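Local coordinates for sugar ABC transporter (Sugar-binding protein) (Bacillus halodurans, PDB 4YO7) that binds myo-inositol and probably serves as the carbohydrate-binding component of an ABC transporter, at residues 45-50 / 100-105; 118-123 / 139-144; 202-207 / 227-232; 172-177 / 217-222. One frame throughout, in Å; residues are numbered along the deposited sequence. Where two conformers were deposited one is given.

From the N terminus, contact 1 closes first: residues 100-105 return to lie beside 45-50 after the chain has passed through helix 57-70, strand 76-82 and helix 87-100. Contact 2 follows in series, closing a short loop by bringing 139-144 against helix 112-125. It touches contact 1 through Ile105 and Val122, and both belong to the same lobe. In the other lobe, contacts 4 and 3 cross: the segments run 172-177, 202-207, 217-222, 227-232, so contact 3 opens before contact 4 closes. These two bind helix 212-224 and the flanking loop to one parallel sheet. Contacts 2 and 4, in different lobes, remain about 14 Å apart at their nearest atoms.

Contact 1: residues 45-50 / 100-105; sequences QKVIGV and RNVDAI
The carboxylate of Asp103 has the side chain of Lys46 laid across one face and a backbone N-H at one end. Lys46 CG rides over that face, 3.8 Å from Asp103 CG, and the two side chains cross at about a right angle. Asp103 OD2 uses its anti lone pair, the one turned from OD1, to accept Val47 N at 2.9 Å. Asp103 CG stands anti to its own carbonyl carbon (chi1 -63°), which brings the acid across to strand 46-52. The backbone of Asp103 answers in the same place, its N giving a 2.8 Å bond to Val47 O. With an asparagine here, the negative charge beside Lys46 would be gone, and Val47 N would probably be held less firmly. Further along, Gly49 N bonds Ala104 O at 3.0 Å, and Gly49 pairs with Ile105 in parallel. Val47 CG1 meets Val102 CG1 at 3.7 Å. Together these join the first and third strands of the lobe's parallel sheet, with strand 76-82 on the far side of 46-52. Lys46 NZ stays 4.4 Å from Asp103 OD1, beyond a salt bridge; any electrostatic help is probably modest, and two bonds, one side-chain and one backbone, join Asp103 to Val47.

Contact 2: residues 118-123 / 139-144; sequences IVNMVN and VDQATA
Asn123 and Gln141 share the one direct hydrogen bond of this contact, side chain to backbone: Asn123 ND2 gives to Gln141 O at 2.9 Å, its N-H pointing fairly straight at the oxygen. The acceptor lies close to the amide plane of Asn123, but seen from Gln141 the donor stands 44° out of the carbonyl plane, above it and off the lone pairs. A chi1 of -76° sets Asn123 CG beside its backbone N and swings the amide off the helix toward the loop. With a leucine in its place Gln141 O would lose this donor, and the short 3-10 turn would probably be less firmly fixed to the helix.

Apolar packing lies alongside. Val119 CG1 approaches Gln141 CB at 3.9 Å and Ala142 CB at 4.3 Å.

The third kind is polar and looser. The Asn120 and Gln141 amide planes are only 20° apart, yet their oxygens, OD1 and OE1, face each other as two acceptors. A water donates to Gln141 OE1 at 3.3 Å and is weakly bonded to Asn120 ND2, linking the two amides.

All of this ties helix 112-125 to the connection between strands 129-132 and 144-147. Behind it, Val122 and Asn123 rest on Ile129 of strand 129-132, Ala142 touches Ile131, and Met121 turns to helix 87-100.

Contact 3: residues 202-207 / 227-232; sequences VVLQGT and TEIDAV
This is an apolar, partly solvent-facing contact between edge strand 200-207 and the loop that enters strand 231-234, made where a beta-alpha-beta crossover comes back to its sheet. The two strands are not neighbours: 169-175 runs between them, so the segments meet by side chains reaching over it, and even the nearest CA atoms, those of Val203 and Ile229, are 7.7 Å apart.

Leu204 does most of the work. With chi1 at -68° its CG lies on the backbone N side, and CD1 is carried out toward the loop. There Leu204 CD1 presses on Ile229 CD1 at 3.5 Å, the two side chains crossing at about a right angle. On its other flank the Ile229 side chain is about 4 Å from that of Val256, part of a magnesium site. Leu204 CD1 also meets Thr227 CG2 at 3.8 Å, and here the chains come tip to tip. Thr227 thus offers its methyl to the leucine, while its OG1 is bonded to Ser225 OG.

Val203 flanks this on the side of Glu228. Val203 CG2 lies between the backbone N and the carbonyl carbon, and from there touches Thr227 CG2 at 3.9 Å and Glu228 O at 3.8 Å. That carbonyl is not left to the valine methyl: Asn170 ND2 of the central strand donates to it.

Around the cluster, Ile229 leans on Met219 of helix 212-224. Leu204 and Ile229 both rest on Trp222 of that helix, and Leu204 also on Ala172 of strand 169-175.

Contact 4: residues 172-177 / 217-222; sequences AIMDGE and RLMENW
Strand 172-175 and helix 217-222 run nearly antiparallel, their axes 10.8 Å apart at closest approach and 152° apart in direction. This is the helix of a beta-alpha-beta crossover: it leaves strand 200-207, passes over 169-175 and leads to 231-234, so the strand beneath it is the one the crossover skips.

Trp222 and Met174 fill the space between the two layers. The tryptophan ring reaches down from the helix to the strand, where Ala172 CB comes to Trp222 CZ3 at 3.5 Å and Met174 CG to Trp222 CH2 at 3.6 Å, both obliquely. One face of the ring is taken from within the helix, Leu218 CG standing 3.8 Å above the plane of Trp222, over the centre of the ring.

Met174, a selenomethionine here, extends along the underside of the helix. Met174 CG meets Leu218 CD2 at 4.1 Å, and the outstretched chain beyond it (chi2 -171°) carries Met174 CE as far as Met219 CB at 3.9 Å. Helix 237-249 adds Met239 and Ala243 against Met174, and Leu204 of strand 200-207 touches both Ala172 and Trp222, so the layer is buried.

Ile173 O also comes to this apolar layer, at the edge of the Trp222 ring and near its plane, 3.5 Å from Trp222 CH2.

Contact 1: residues 45-50 / 100-105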
loop_
_atom_site.group_PDB
_atom_site.type_symbol
_atom_site.label_atom_id
_atom_site.label_comp_id
_atom_site.label_asym_id
_atom_site.label_seq_id
_atom_site.Cartn_x
_atom_site.Cartn_y
_atom_site.Cartn_z
ATOM N N GLN A 45 -29.625 7.169 13.483
ATOM C CA GLN A 45 -28.328 6.504 13.377
ATOM C C GLN A 45 -27.670 6.964 12.098
ATOM O O GLN A 45 -28.328 7.082 11.071
ATOM C CB GLN A 45 -28.464 4.982 13.343
ATOM C CG GLN A 45 -28.788 4.351 14.637
ATOM C CD GLN A 45 -27.646 4.450 15.607
ATOM O OE1 GLN A 45 -27.649 5.312 16.475
ATOM N NE2 GLN A 45 -26.655 3.562 15.469
ATOM N N LYS A 46 -26.375 7.239 12.171
ATOM C CA LYS A 46 -25.606 7.611 10.989
ATOM C C LYS A 46 -24.981 6.356 10.377
ATOM O O LYS A 46 -24.885 5.338 11.022
ATOM C CB LYS A 46 -24.548 8.646 11.341
ATOM C CG LYS A 46 -25.159 10.034 11.524
ATOM C CD LYS A 46 -24.140 11.087 11.763
ATOM C CE LYS A 46 -24.760 12.308 12.440
ATOM N NZ LYS A 46 -25.860 12.864 11.643
ATOM N N VAL A 47 -24.632 6.437 9.100
ATOM C CA VAL A 47 -24.141 5.276 8.372
ATOM C C VAL A 47 -22.930 5.688 7.579
ATOM O O VAL A 47 -22.959 6.696 6.894
ATOM C CB VAL A 47 -25.210 4.699 7.405
ATOM C CG1 VAL A 47 -24.697 3.438 6.698
ATOM C CG2 VAL A 47 -26.502 4.381 8.166
ATOM N N ILE A 48 -21.884 4.877 7.644
ATOM C CA ILE A 48 -20.722 5.054 6.797
ATOM C C ILE A 48 -20.554 3.825 5.922
ATOM O O ILE A 48 -20.545 2.711 6.425
ATOM C CB ILE A 48 -19.461 5.321 7.622
ATOM C CG1 ILE A 48 -19.564 6.715 8.243
ATOM C CG2 ILE A 48 -18.194 5.239 6.760
ATOM C CD1 ILE A 48 -18.482 7.058 9.252
ATOM N N GLY A 49 -20.404 4.056 4.616
ATOM C CA GLY A 49 -20.168 2.977 3.674
ATOM C C GLY A 49 -18.688 2.908 3.346
ATOM O O GLY A 49 -18.095 3.912 3.041
ATOM N N VAL A 50 -18.112 1.713 3.413
ATOM C CA VAL A 50 -16.698 1.504 3.127
ATOM C C VAL A 50 -16.548 0.491 2.010
ATOM O O VAL A 50 -17.178 -0.563 2.052
ATOM C CB VAL A 50 -15.976 0.989 4.366
ATOM C CG1 VAL A 50 -14.469 0.815 4.137
ATOM C CG2 VAL A 50 -16.226 1.944 5.501
ATOM N N ARG A 100 -28.610 4.785 -0.668
ATOM C CA ARG A 100 -28.977 4.655 0.743
ATOM C C ARG A 100 -28.896 5.977 1.496
ATOM O O ARG A 100 -29.397 6.094 2.620
ATOM C CB ARG A 100 -28.049 3.655 1.450
ATOM C CG ARG A 100 -28.255 2.202 1.168
ATOM C CD ARG A 100 -27.060 1.453 1.766
ATOM N NE ARG A 100 -27.209 -0.006 1.713
ATOM C CZ ARG A 100 -27.678 -0.756 2.705
ATOM N NH1 ARG A 100 -28.055 -0.202 3.850
ATOM N NH2 ARG A 100 -27.779 -2.071 2.551
ATOM N N ASN A 101 -28.230 6.954 0.880
ATOM C CA ASN A 101 -27.929 8.254 1.470
ATOM C C ASN A 101 -27.086 8.146 2.737
ATOM O O ASN A 101 -27.411 8.744 3.772
ATOM C CB ASN A 101 -29.211 9.061 1.741
ATOM C CG ASN A 101 -28.955 10.552 1.773
ATOM O OD1 ASN A 101 -28.012 11.038 1.141
ATOM N ND2 ASN A 101 -29.774 11.286 2.512
ATOM N N VAL A 102 -26.006 7.376 2.667
ATOM C CA VAL A 102 -25.084 7.296 3.795
ATOM C C VAL A 102 -24.489 8.666 4.095
ATOM O O VAL A 102 -24.519 9.587 3.275
ATOM C CB VAL A 102 -23.939 6.276 3.562
ATOM C CG1 VAL A 102 -24.492 4.869 3.261
ATOM C CG2 VAL A 102 -23.008 6.747 2.441
ATOM N N ASP A 103 -23.940 8.796 5.293
ATOM C CA ASP A 103 -23.429 10.072 5.780
ATOM C C ASP A 103 -21.989 10.348 5.379
ATOM O O ASP A 103 -21.576 11.510 5.319
ATOM C CB ASP A 103 -23.594 10.115 7.295
ATOM C CG ASP A 103 -25.035 10.056 7.701
ATOM O OD1 ASP A 103 -25.706 11.119 7.658
ATOM O OD2 ASP A 103 -25.502 8.945 8.044
ATOM N N ALA A 104 -21.247 9.296 5.071
ATOM C CA ALA A 104 -19.906 9.422 4.503
ATOM C C ALA A 104 -19.515 8.109 3.873
ATOM O O ALA A 104 -20.040 7.056 4.224
ATOM C CB ALA A 104 -18.872 9.830 5.550
ATOM N N ILE A 105 -18.580 8.197 2.925
ATOM C CA ILE A 105 -18.065 7.039 2.201
ATOM C C ILE A 105 -16.549 7.009 2.335
ATOM O O ILE A 105 -15.902 8.032 2.225
ATOM C CB ILE A 105 -18.469 7.082 0.728
ATOM C CG1 ILE A 105 -19.990 6.919 0.640
ATOM C CG2 ILE A 105 -17.760 6.000 -0.077
ATOM C CD1 ILE A 105 -20.569 7.183 -0.734
HETATM O O HOH W 1 -28.853 8.659 8.918
#

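Contact 2: residues 118-123 / 139-144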
loop_
_atom_site.group_PDB
_atom_site.type_symbol
_atom_site.label_atom_id
_atom_site.label_comp_id
_atom_site.label_asym_id
_atom_site.label_seq_id
_atom_site.Cartn_x
_atom_site.Cartn_y
_atom_site.Cartn_z
ATOM N N ILE A 118 -15.751 7.612 -9.515
ATOM C CA ILE A 118 -16.308 7.429 -8.183
ATOM C C ILE A 118 -16.353 8.748 -7.424
ATOM O O ILE A 118 -17.392 9.120 -6.879
ATOM C CB ILE A 118 -15.485 6.380 -7.389
ATOM C CG1 ILE A 118 -15.769 4.980 -7.953
ATOM C CG2 ILE A 118 -15.791 6.451 -5.890
ATOM C CD1 ILE A 118 -14.880 3.871 -7.380
ATOM N N VAL A 119 -15.231 9.461 -7.360
ATOM C CA VAL A 119 -15.221 10.739 -6.655
ATOM C C VAL A 119 -16.185 11.746 -7.285
ATOM O O VAL A 119 -16.908 12.446 -6.572
ATOM C CB VAL A 119 -13.789 11.312 -6.592
ATOM C CG1 VAL A 119 -13.784 12.699 -5.986
ATOM C CG2 VAL A 119 -12.923 10.419 -5.760
ATOM N N ASN A 120 -16.242 11.792 -8.611
ATOM C CA ASN A 120 -17.181 12.689 -9.273
ATOM C C ASN A 120 -18.622 12.405 -8.885
ATOM O O ASN A 120 -19.394 13.328 -8.589
ATOM C CB ASN A 120 -17.040 12.596 -10.790
ATOM C CG ASN A 120 -15.778 13.265 -11.300
ATOM O OD1 ASN A 120 -15.244 14.179 -10.667
ATOM N ND2 ASN A 120 -15.309 12.832 -12.465
HETATM N N MSE A 121 -18.971 11.129 -8.867
HETATM C CA MSE A 121 -20.323 10.701 -8.557
HETATM C C MSE A 121 -20.710 11.015 -7.113
HETATM O O MSE A 121 -21.822 11.510 -6.853
HETATM C CB MSE A 121 -20.436 9.199 -8.842
HETATM C CG MSE A 121 -21.777 8.628 -8.637
HETATM SE SE MSE A 121 -21.798 6.780 -9.271
HETATM C CE MSE A 121 -20.386 5.926 -8.269
ATOM N N VAL A 122 -19.798 10.744 -6.175
ATOM C CA VAL A 122 -20.088 10.945 -4.778
ATOM C C VAL A 122 -20.127 12.456 -4.523
ATOM O O VAL A 122 -20.989 12.921 -3.804
ATOM C CB VAL A 122 -19.075 10.208 -3.868
ATOM C CG1 VAL A 122 -19.344 10.462 -2.400
ATOM C CG2 VAL A 122 -19.164 8.746 -4.133
ATOM N N ASN A 123 -19.205 13.212 -5.110
ATOM C CA ASN A 123 -19.275 14.679 -4.991
ATOM C C ASN A 123 -20.623 15.229 -5.496
ATOM O O ASN A 123 -21.241 16.085 -4.843
ATOM C CB ASN A 123 -18.161 15.365 -5.753
ATOM C CG ASN A 123 -16.808 15.281 -5.065
ATOM O OD1 ASN A 123 -16.701 15.088 -3.849
ATOM N ND2 ASN A 123 -15.771 15.464 -5.849
ATOM N N VAL A 139 -7.208 13.124 -6.819
ATOM C CA VAL A 139 -7.542 12.895 -5.418
ATOM C C VAL A 139 -7.922 14.165 -4.668
ATOM O O VAL A 139 -8.641 14.097 -3.668
ATOM C CB VAL A 139 -6.344 12.216 -4.689
ATOM C CG1 VAL A 139 -5.126 13.139 -4.585
ATOM C CG2 VAL A 139 -6.759 11.664 -3.289
ATOM N N ASP A 140 -7.452 15.319 -5.132
ATOM C CA ASP A 140 -7.773 16.553 -4.409
ATOM C C ASP A 140 -9.231 16.964 -4.617
ATOM O O ASP A 140 -9.691 17.949 -4.017
ATOM C CB ASP A 140 -6.785 17.712 -4.749
ATOM C CG ASP A 140 -6.866 18.218 -6.168
ATOM O OD1 ASP A 140 -7.869 17.952 -6.877
ATOM O OD2 ASP A 140 -5.915 18.966 -6.539
ATOM N N GLN A 141 -9.983 16.185 -5.394
ATOM C CA GLN A 141 -11.414 16.419 -5.524
ATOM C C GLN A 141 -12.184 15.653 -4.450
ATOM O O GLN A 141 -13.367 15.897 -4.229
ATOM C CB GLN A 141 -11.899 16.026 -6.925
ATOM C CG GLN A 141 -11.446 17.029 -7.956
ATOM C CD GLN A 141 -11.438 16.482 -9.358
ATOM O OE1 GLN A 141 -12.438 15.938 -9.831
ATOM N NE2 GLN A 141 -10.301 16.624 -10.042
ATOM N N ALA A 142 -11.518 14.745 -3.758
ATOM C CA ALA A 142 -12.161 14.030 -2.678
ATOM C C ALA A 142 -12.200 14.908 -1.438
ATOM O O ALA A 142 -11.613 15.973 -1.417
ATOM C CB ALA A 142 -11.430 12.717 -2.384
ATOM N N THR A 143 -12.905 14.472 -0.399
ATOM C CA THR A 143 -13.034 15.295 0.809
ATOM C C THR A 143 -11.754 15.258 1.641
ATOM O O THR A 143 -11.365 16.249 2.234
ATOM C CB THR A 143 -14.202 14.838 1.660
ATOM O OG1 THR A 143 -15.331 14.698 0.807
ATOM C CG2 THR A 143 -14.514 15.840 2.768
ATOM N N ALA A 144 -11.102 14.104 1.660
ATOM C CA ALA A 144 -9.801 13.970 2.315
ATOM C C ALA A 144 -9.121 12.705 1.848
ATOM O O ALA A 144 -9.785 11.786 1.388
ATOM C CB ALA A 144 -9.954 13.957 3.855
HETATM O O HOH W 2 -12.663 15.059 -12.957
#

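Contact 3: residues 202-207 / 227-232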
loop_
_atom_site.group_PDB
_atom_site.type_symbol
_atom_site.label_atom_id
_atom_site.label_comp_id
_atom_site.label_asym_id
_atom_site.label_seq_id
_atom_site.Cartn_x
_atom_site.Cartn_y
_atom_site.Cartn_z
ATOM N N VAL A 202 19.580 -0.440 -13.431
ATOM C CA VAL A 202 18.431 -1.338 -13.523
ATOM C C VAL A 202 18.675 -2.303 -14.674
ATOM O O VAL A 202 18.777 -1.886 -15.838
ATOM C CB VAL A 202 17.113 -0.568 -13.731
ATOM C CG1 VAL A 202 15.926 -1.543 -13.895
ATOM C CG2 VAL A 202 16.859 0.401 -12.562
ATOM N N VAL A 203 18.800 -3.589 -14.357
ATOM C CA VAL A 203 19.038 -4.596 -15.387
ATOM C C VAL A 203 17.790 -5.421 -15.715
ATOM O O VAL A 203 17.715 -6.012 -16.788
ATOM C CB VAL A 203 20.182 -5.576 -15.004
ATOM C CG1 VAL A 203 21.502 -4.812 -14.880
ATOM C CG2 VAL A 203 19.874 -6.348 -13.719
ATOM N N LEU A 204 16.824 -5.443 -14.801
ATOM C CA LEU A 204 15.580 -6.185 -14.985
ATOM C C LEU A 204 14.474 -5.383 -14.333
ATOM O O LEU A 204 14.678 -4.787 -13.272
ATOM C CB LEU A 204 15.648 -7.575 -14.361
ATOM C CG LEU A 204 16.606 -8.564 -15.012
ATOM C CD1 LEU A 204 16.884 -9.716 -14.068
ATOM C CD2 LEU A 204 16.074 -9.079 -16.338
ATOM N N GLN A 205 13.310 -5.366 -14.970
ATOM C CA GLN A 205 12.141 -4.723 -14.389
ATOM C C GLN A 205 10.919 -5.455 -14.900
ATOM O O GLN A 205 10.710 -5.554 -16.106
ATOM C CB GLN A 205 12.057 -3.249 -14.761
ATOM C CG GLN A 205 10.905 -2.555 -14.075
ATOM C CD GLN A 205 10.799 -1.087 -14.426
ATOM O OE1 GLN A 205 11.717 -0.494 -15.012
ATOM N NE2 GLN A 205 9.665 -0.487 -14.080
ATOM N N GLY A 206 10.125 -5.970 -13.974
ATOM C CA GLY A 206 8.924 -6.677 -14.323
ATOM C C GLY A 206 7.923 -6.608 -13.198
ATOM O O GLY A 206 8.291 -6.302 -12.074
ATOM N N THR A 207 6.670 -6.928 -13.496
ATOM C CA THR A 207 5.614 -6.884 -12.477
ATOM C C THR A 207 5.285 -8.270 -11.915
ATOM O O THR A 207 5.150 -9.270 -12.647
ATOM C CB THR A 207 4.342 -6.238 -13.026
ATOM O OG1 THR A 207 3.328 -6.199 -12.016
ATOM C CG2 THR A 207 3.813 -6.985 -14.218
ATOM N N THR A 227 21.026 -13.429 -16.069
ATOM C CA THR A 227 21.346 -12.034 -15.758
ATOM C C THR A 227 21.954 -11.920 -14.370
ATOM O O THR A 227 21.462 -12.531 -13.433
ATOM C CB THR A 227 20.094 -11.155 -15.805
ATOM O OG1 THR A 227 19.479 -11.281 -17.086
ATOM C CG2 THR A 227 20.434 -9.700 -15.555
ATOM N N GLU A 228 23.019 -11.140 -14.234
ATOM C CA GLU A 228 23.642 -10.946 -12.926
ATOM C C GLU A 228 22.839 -9.917 -12.141
ATOM O O GLU A 228 22.572 -8.830 -12.639
ATOM C CB GLU A 228 25.087 -10.506 -13.074
ATOM C CG GLU A 228 25.960 -11.554 -13.760
ATOM C CD GLU A 228 27.432 -11.383 -13.450
ATOM O OE1 GLU A 228 27.855 -10.235 -13.192
ATOM O OE2 GLU A 228 28.164 -12.397 -13.455
ATOM N N ILE A 229 22.438 -10.298 -10.928
ATOM C CA ILE A 229 21.598 -9.465 -10.066
ATOM C C ILE A 229 22.282 -9.294 -8.709
ATOM O O ILE A 229 22.685 -10.268 -8.092
ATOM C CB ILE A 229 20.205 -10.106 -9.858
ATOM C CG1 ILE A 229 19.493 -10.301 -11.205
ATOM C CG2 ILE A 229 19.346 -9.282 -8.901
ATOM C CD1 ILE A 229 18.182 -11.072 -11.104
ATOM N N ASP A 230 22.387 -8.060 -8.234
ATOM C CA ASP A 230 22.981 -7.802 -6.933
ATOM C C ASP A 230 21.928 -7.451 -5.888
ATOM O O ASP A 230 22.150 -7.664 -4.699
ATOM C CB ASP A 230 24.022 -6.688 -7.031
ATOM C CG ASP A 230 25.164 -7.067 -7.929
ATOM O OD1 ASP A 230 25.853 -8.055 -7.614
ATOM O OD2 ASP A 230 25.363 -6.407 -8.963
ATOM N N ALA A 231 20.782 -6.946 -6.338
ATOM C CA ALA A 231 19.664 -6.603 -5.450
ATOM C C ALA A 231 18.349 -6.755 -6.172
ATOM O O ALA A 231 18.231 -6.405 -7.350
ATOM C CB ALA A 231 19.793 -5.190 -4.931
ATOM N N VAL A 232 17.373 -7.281 -5.438
ATOM C CA VAL A 232 16.003 -7.389 -5.899
ATOM C C VAL A 232 15.211 -6.419 -5.045
ATOM O O VAL A 232 15.188 -6.547 -3.827
ATOM C CB VAL A 232 15.459 -8.818 -5.772
ATOM C CG1 VAL A 232 13.953 -8.856 -6.107
ATOM C CG2 VAL A 232 16.249 -9.741 -6.680
#

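Contact 4: residues 172-177 / 217-222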
loop_
_atom_site.group_PDB
_atom_site.type_symbol
_atom_site.label_atom_id
_atom_site.label_comp_id
_atom_site.label_asym_id
_atom_site.label_seq_id
_atom_site.Cartn_x
_atom_site.Cartn_y
_atom_site.Cartn_z
ATOM N N ALA A 172 17.347 -5.424 -9.904
ATOM C CA ALA A 172 16.123 -5.956 -10.498
ATOM C C ALA A 172 14.946 -5.392 -9.705
ATOM O O ALA A 172 14.879 -5.575 -8.489
ATOM C CB ALA A 172 16.127 -7.483 -10.454
ATOM N N ILE A 173 14.063 -4.665 -10.385
ATOM C CA ILE A 173 12.912 -4.035 -9.748
ATOM C C ILE A 173 11.648 -4.829 -10.025
ATOM O O ILE A 173 11.325 -5.085 -11.190
ATOM C CB ILE A 173 12.707 -2.579 -10.242
ATOM C CG1 ILE A 173 13.870 -1.696 -9.778
ATOM C CG2 ILE A 173 11.389 -2.000 -9.715
ATOM C CD1 ILE A 173 13.821 -0.278 -10.310
HETATM N N MSE A 174 10.945 -5.220 -8.961
HETATM C CA MSE A 174 9.618 -5.839 -9.080
HETATM C C MSE A 174 8.540 -4.786 -8.904
HETATM O O MSE A 174 8.285 -4.301 -7.803
HETATM C CB MSE A 174 9.416 -6.969 -8.064
HETATM C CG MSE A 174 10.380 -8.085 -8.265
HETATM SE SE MSE A 174 9.872 -9.596 -7.114
HETATM C CE MSE A 174 10.881 -10.969 -8.051
ATOM N N ASP A 175 7.928 -4.432 -10.025
ATOM C CA ASP A 175 6.729 -3.597 -10.037
ATOM C C ASP A 175 5.553 -4.314 -9.414
ATOM O O ASP A 175 5.343 -5.534 -9.603
ATOM C CB ASP A 175 6.320 -3.179 -11.470
ATOM C CG ASP A 175 7.092 -1.996 -12.016
ATOM O OD1 ASP A 175 7.317 -0.977 -11.300
ATOM O OD2 ASP A 175 7.429 -2.060 -13.227
ATOM N N GLY A 176 4.762 -3.556 -8.674
ATOM C CA GLY A 176 3.484 -4.038 -8.210
ATOM C C GLY A 176 2.425 -3.989 -9.311
ATOM O O GLY A 176 2.742 -4.068 -10.522
ATOM N N GLU A 177 1.169 -3.896 -8.897
ATOM C CA GLU A 177 0.057 -3.892 -9.844
ATOM C C GLU A 177 0.144 -2.664 -10.753
ATOM O O GLU A 177 0.139 -1.501 -10.310
ATOM C CB GLU A 177 -1.291 -3.956 -9.104
ATOM C CG GLU A 177 -1.462 -5.297 -8.417
ATOM C CD GLU A 177 -2.700 -5.419 -7.552
ATOM O OE1 GLU A 177 -3.776 -4.926 -7.936
ATOM O OE2 GLU A 177 -2.585 -6.071 -6.496
ATOM N N ARG A 217 7.610 -16.701 -9.055
ATOM C CA ARG A 217 7.692 -17.122 -10.445
ATOM C C ARG A 217 8.569 -16.167 -11.213
ATOM O O ARG A 217 9.433 -16.591 -11.963
ATOM C CB ARG A 217 6.304 -17.215 -11.094
ATOM C CG ARG A 217 6.351 -17.641 -12.560
ATOM C CD ARG A 217 4.966 -17.975 -13.112
ATOM N NE ARG A 217 4.125 -16.783 -13.233
ATOM C CZ ARG A 217 4.008 -16.039 -14.333
ATOM N NH1 ARG A 217 4.664 -16.356 -15.446
ATOM N NH2 ARG A 217 3.221 -14.973 -14.323
ATOM N N LEU A 218 8.394 -14.870 -10.983
ATOM C CA LEU A 218 9.193 -13.885 -11.660
ATOM C C LEU A 218 10.663 -14.061 -11.303
ATOM O O LEU A 218 11.526 -14.058 -12.178
ATOM C CB LEU A 218 8.710 -12.474 -11.318
ATOM C CG LEU A 218 9.477 -11.304 -11.927
ATOM C CD1 LEU A 218 9.606 -11.475 -13.453
ATOM C CD2 LEU A 218 8.809 -9.969 -11.543
HETATM N N MSE A 219 10.961 -14.206 -10.012
HETATM C CA MSE A 219 12.346 -14.421 -9.593
HETATM C C MSE A 219 12.946 -15.664 -10.262
HETATM O O MSE A 219 14.102 -15.645 -10.691
HETATM C CB MSE A 219 12.445 -14.566 -8.091
HETATM C CG MSE A 219 13.848 -14.609 -7.556
HETATM SE SE MSE A 219 14.671 -12.863 -7.623
HETATM C CE MSE A 219 16.049 -13.244 -8.899
ATOM N N GLU A 220 12.169 -16.743 -10.327
ATOM C CA GLU A 220 12.607 -17.968 -10.982
ATOM C C GLU A 220 13.007 -17.696 -12.431
ATOM O O GLU A 220 14.058 -18.172 -12.891
ATOM C CB GLU A 220 11.506 -19.028 -10.934
ATOM C CG GLU A 220 11.361 -19.731 -9.586
ATOM C CD GLU A 220 10.120 -20.628 -9.491
ATOM O OE1 GLU A 220 9.333 -20.701 -10.458
ATOM O OE2 GLU A 220 9.936 -21.268 -8.441
ATOM N N ASN A 221 12.166 -16.955 -13.148
ATOM C CA ASN A 221 12.431 -16.632 -14.543
ATOM C C ASN A 221 13.670 -15.756 -14.673
ATOM O O ASN A 221 14.501 -15.951 -15.563
ATOM C CB ASN A 221 11.202 -15.967 -15.166
ATOM C CG ASN A 221 10.048 -16.943 -15.333
ATOM O OD1 ASN A 221 10.249 -18.157 -15.283
ATOM N ND2 ASN A 221 8.852 -16.434 -15.551
ATOM N N TRP A 222 13.816 -14.803 -13.767
ATOM C CA TRP A 222 14.978 -13.949 -13.781
ATOM C C TRP A 222 16.260 -14.736 -13.547
ATOM O O TRP A 222 17.275 -14.475 -14.191
ATOM C CB TRP A 222 14.828 -12.883 -12.724
ATOM C CG TRP A 222 13.952 -11.720 -13.128
ATOM C CD1 TRP A 222 13.453 -11.433 -14.380
ATOM C CD2 TRP A 222 13.513 -10.664 -12.273
ATOM N NE1 TRP A 222 12.734 -10.254 -14.340
ATOM C CE2 TRP A 222 12.758 -9.769 -13.056
ATOM C CE3 TRP A 222 13.683 -10.392 -10.916
ATOM C CZ2 TRP A 222 12.188 -8.618 -12.525
ATOM C CZ3 TRP A 222 13.118 -9.258 -10.398
ATOM C CH2 TRP A 222 12.380 -8.388 -11.190
#